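Local coordinates for periplasmic solute binding protein (Pectobacterium atrosepticum, PDB 4RY1) that probably captures a sugar in the periplasm and delivers it to an ABC-type importer, as a bacterial solute-binding protein of family 1, at residues A[64-67]-A[68-71]. Sequence-based numbering, arbitrary orientation.
Sequences IDWN and WLPQ
Two successive i to i+3 backbone hydrogen bonds curl the chain from Ile64 into the helix that follows: Trp68 N donates to Asp65 O at 3.0 Å, and Leu69 N to Trp66 O at 3.1 Å. Pro70 has no N-H to continue the series, a harmless lack in a first helical turn; its CD packs against Asn67 O, which a water links to Gln71 N.

The Trp68 indole, a broad apolar face with one N-H, folds back over the start of the turn. Its CG stands beside its own backbone N (chi1 -56°), laying one ring face against Asp65, whose backbone N lies over it and whose CB makes a CH-pi contact 3.6 Å from the centroid of the five-membered ring. Ile64, branched and apolar, packs beside the six-membered ring, CB 3.8 Å from Trp68 CE3, while its CD1 crosses to CD2 of the equally apolar Leu69 at 3.7 Å. The Asp65 carboxylate suits the polar side: one water donates to OD2, accepts from Asn67 ND2 and weakly from Trp68 NE1. Asn67, a small amide able to give and take, has its plane 65° from the indole and uses OD1 to accept from Lys285 NZ. Asp65 OD1 bonds a glycerol, probably from the crystallisation liquor, which may mark a polar pocket.

The turn joins strand 61-64 to helix 69-74 in a periplasmic binding protein fold. Ile64 bonds through its backbone to Leu289 of strand 284-292, bulky Trp66 packs on Pro286 with NE1 satisfied by Thr101 O, and Trp68 meets Trp10 and packs on Tyr45 and Leu46 of helix 45-55.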
ATOM      1  N   ILE A  64      -7.218   4.402   9.297  1.00 10.58           N
ATOM      2  CA  ILE A  64      -6.582   3.147   9.617  1.00 11.05           C
ATOM      3  C   ILE A  64      -6.177   2.438   8.336  1.00 11.33           C
ATOM      4  O   ILE A  64      -6.762   2.659   7.280  1.00 11.98           O
ATOM      5  CB  ILE A  64      -7.467   2.215  10.455  1.00 13.35           C
ATOM      6  CG1 ILE A  64      -8.758   1.855   9.716  1.00 13.62           C
ATOM      7  CG2 ILE A  64      -7.748   2.801  11.840  1.00 15.70           C
ATOM      8  CD1 ILE A  64      -9.523   0.719  10.371  1.00 17.48           C
ATOM      9  N   ASP A  65      -5.140   1.628   8.416  1.00 12.02           N
ATOM     10  CA  ASP A  65      -4.794   0.723   7.337  1.00 12.55           C
ATOM     11  C   ASP A  65      -5.687  -0.522   7.394  1.00 12.41           C
ATOM     12  O   ASP A  65      -6.014  -1.034   8.477  1.00 12.26           O
ATOM     13  CB  ASP A  65      -3.300   0.360   7.378  1.00 13.16           C
ATOM     14  CG  ASP A  65      -2.472   0.944   6.221  1.00 22.51           C
ATOM     15  OD1 ASP A  65      -2.976   1.630   5.309  1.00 19.69           O
ATOM     16  OD2 ASP A  65      -1.259   0.716   6.240  1.00 28.32           O
ATOM     17  N   TRP A  66      -6.047  -1.030   6.214  1.00 11.95           N
ATOM     18  CA  TRP A  66      -6.863  -2.255   6.106  1.00 12.93           C
ATOM     19  C   TRP A  66      -6.239  -3.442   6.836  1.00 11.97           C
ATOM     20  O   TRP A  66      -6.930  -4.261   7.459  1.00 13.49           O
ATOM     21  CB  TRP A  66      -7.102  -2.564   4.628  1.00 17.43           C
ATOM     22  CG  TRP A  66      -7.615  -3.917   4.297  1.00 14.40           C
ATOM     23  CD1 TRP A  66      -8.908  -4.338   4.329  1.00 15.50           C
ATOM     24  CD2 TRP A  66      -6.842  -5.004   3.808  1.00 14.63           C
ATOM     25  NE1 TRP A  66      -8.979  -5.645   3.909  1.00 16.81           N
ATOM     26  CE2 TRP A  66      -7.719  -6.063   3.569  1.00 15.12           C
ATOM     27  CE3 TRP A  66      -5.480  -5.179   3.535  1.00 18.20           C
ATOM     28  CZ2 TRP A  66      -7.284  -7.279   3.069  1.00 19.18           C
ATOM     29  CZ3 TRP A  66      -5.055  -6.383   3.038  1.00 18.57           C
ATOM     30  CH2 TRP A  66      -5.952  -7.413   2.811  1.00 20.42           C
ATOM     31  N   ASN A  67      -4.930  -3.537   6.765  1.00 12.85           N
ATOM     32  CA  ASN A  67      -4.229  -4.662   7.372  1.00 14.53           C
ATOM     33  C   ASN A  67      -4.122  -4.571   8.883  1.00 14.33           C
ATOM     34  O   ASN A  67      -3.579  -5.496   9.506  1.00 15.85           O
ATOM     35  CB  ASN A  67      -2.873  -4.805   6.711  1.00 18.65           C
ATOM     36  CG  ASN A  67      -2.185  -3.493   6.543  1.00 22.03           C
ATOM     37  OD1 ASN A  67      -2.628  -2.627   5.747  1.00 24.09           O
ATOM     38  ND2 ASN A  67      -1.117  -3.312   7.260  1.00 23.47           N
ATOM     39  N   TRP A  68      -4.687  -3.511   9.468  1.00 12.96           N
ATOM     40  CA  TRP A  68      -4.808  -3.396  10.928  1.00 11.96           C
ATOM     41  C   TRP A  68      -6.108  -3.982  11.450  1.00 12.68           C
ATOM     42  O   TRP A  68      -6.291  -4.098  12.673  1.00 14.21           O
ATOM     43  CB  TRP A  68      -4.686  -1.962  11.427  1.00 12.89           C
ATOM     44  CG  TRP A  68      -3.430  -1.268  11.034  1.00 12.46           C
ATOM     45  CD1 TRP A  68      -2.286  -1.813  10.503  1.00 14.38           C
ATOM     46  CD2 TRP A  68      -3.212   0.133  11.099  1.00 12.74           C
ATOM     47  NE1 TRP A  68      -1.378  -0.829  10.245  1.00 15.76           N
ATOM     48  CE2 TRP A  68      -1.910   0.375  10.624  1.00 13.34           C
ATOM     49  CE3 TRP A  68      -3.983   1.217  11.550  1.00 13.04           C
ATOM     50  CZ2 TRP A  68      -1.373   1.660  10.545  1.00 15.38           C
ATOM     51  CZ3 TRP A  68      -3.434   2.493  11.485  1.00 13.63           C
ATOM     52  CH2 TRP A  68      -2.155   2.702  10.972  1.00 14.92           C
ATOM     53  N   LEU A  69      -7.010  -4.365  10.562  1.00 12.76           N
ATOM     54  CA  LEU A  69      -8.284  -4.921  11.004  1.00 13.82           C
ATOM     55  C   LEU A  69      -8.140  -6.241  11.786  1.00 13.91           C
ATOM     56  O   LEU A  69      -8.903  -6.471  12.725  1.00 13.56           O
ATOM     57  CB  LEU A  69      -9.295  -5.044   9.867  1.00 14.96           C
ATOM     58  CG  LEU A  69      -9.834  -3.722   9.330  1.00 14.22           C
ATOM     59  CD1 LEU A  69     -10.837  -3.995   8.220  1.00 16.23           C
ATOM     60  CD2 LEU A  69     -10.485  -2.888  10.421  1.00 14.05           C
ATOM     61  N   PRO A  70      -7.167  -7.114  11.428  1.00 13.42           N
ATOM     62  CA  PRO A  70      -7.015  -8.295  12.324  1.00 14.49           C
ATOM     63  C   PRO A  70      -6.718  -7.939  13.786  1.00 15.36           C
ATOM     64  O   PRO A  70      -7.364  -8.456  14.699  1.00 15.93           O
ATOM     65  CB  PRO A  70      -5.897  -9.094  11.656  1.00 14.53           C
ATOM     66  CG  PRO A  70      -6.079  -8.745  10.210  1.00 14.07           C
ATOM     67  CD  PRO A  70      -6.370  -7.268  10.199  1.00 15.21           C
ATOM     68  N   GLN A  71      -5.807  -7.009  13.997  1.00 14.32           N
ATOM     69  CA  GLN A  71      -5.443  -6.569  15.349  1.00 15.36           C
ATOM     70  C   GLN A  71      -6.630  -5.963  16.081  1.00 15.34           C
ATOM     71  O   GLN A  71      -6.915  -6.301  17.229  1.00 18.05           O
ATOM     72  CB  GLN A  71      -4.297  -5.551  15.303  1.00 18.32           C
ATOM     73  CG  GLN A  71      -4.028  -4.915  16.661  1.00 20.38           C
ATOM     74  CD  GLN A  71      -2.836  -3.961  16.699  1.00 19.18           C
ATOM     75  OE1 GLN A  71      -2.073  -3.814  15.715  1.00 22.48           O
ATOM     76  NE2 GLN A  71      -2.670  -3.298  17.855  1.00 20.77           N
TER
HETATM   77  O   HOH W   1       0.391  -0.988   7.434  1.00 27.13           O
HETATM   78  O   HOH W   2      -3.531  -6.396  12.165  1.00 16.85           O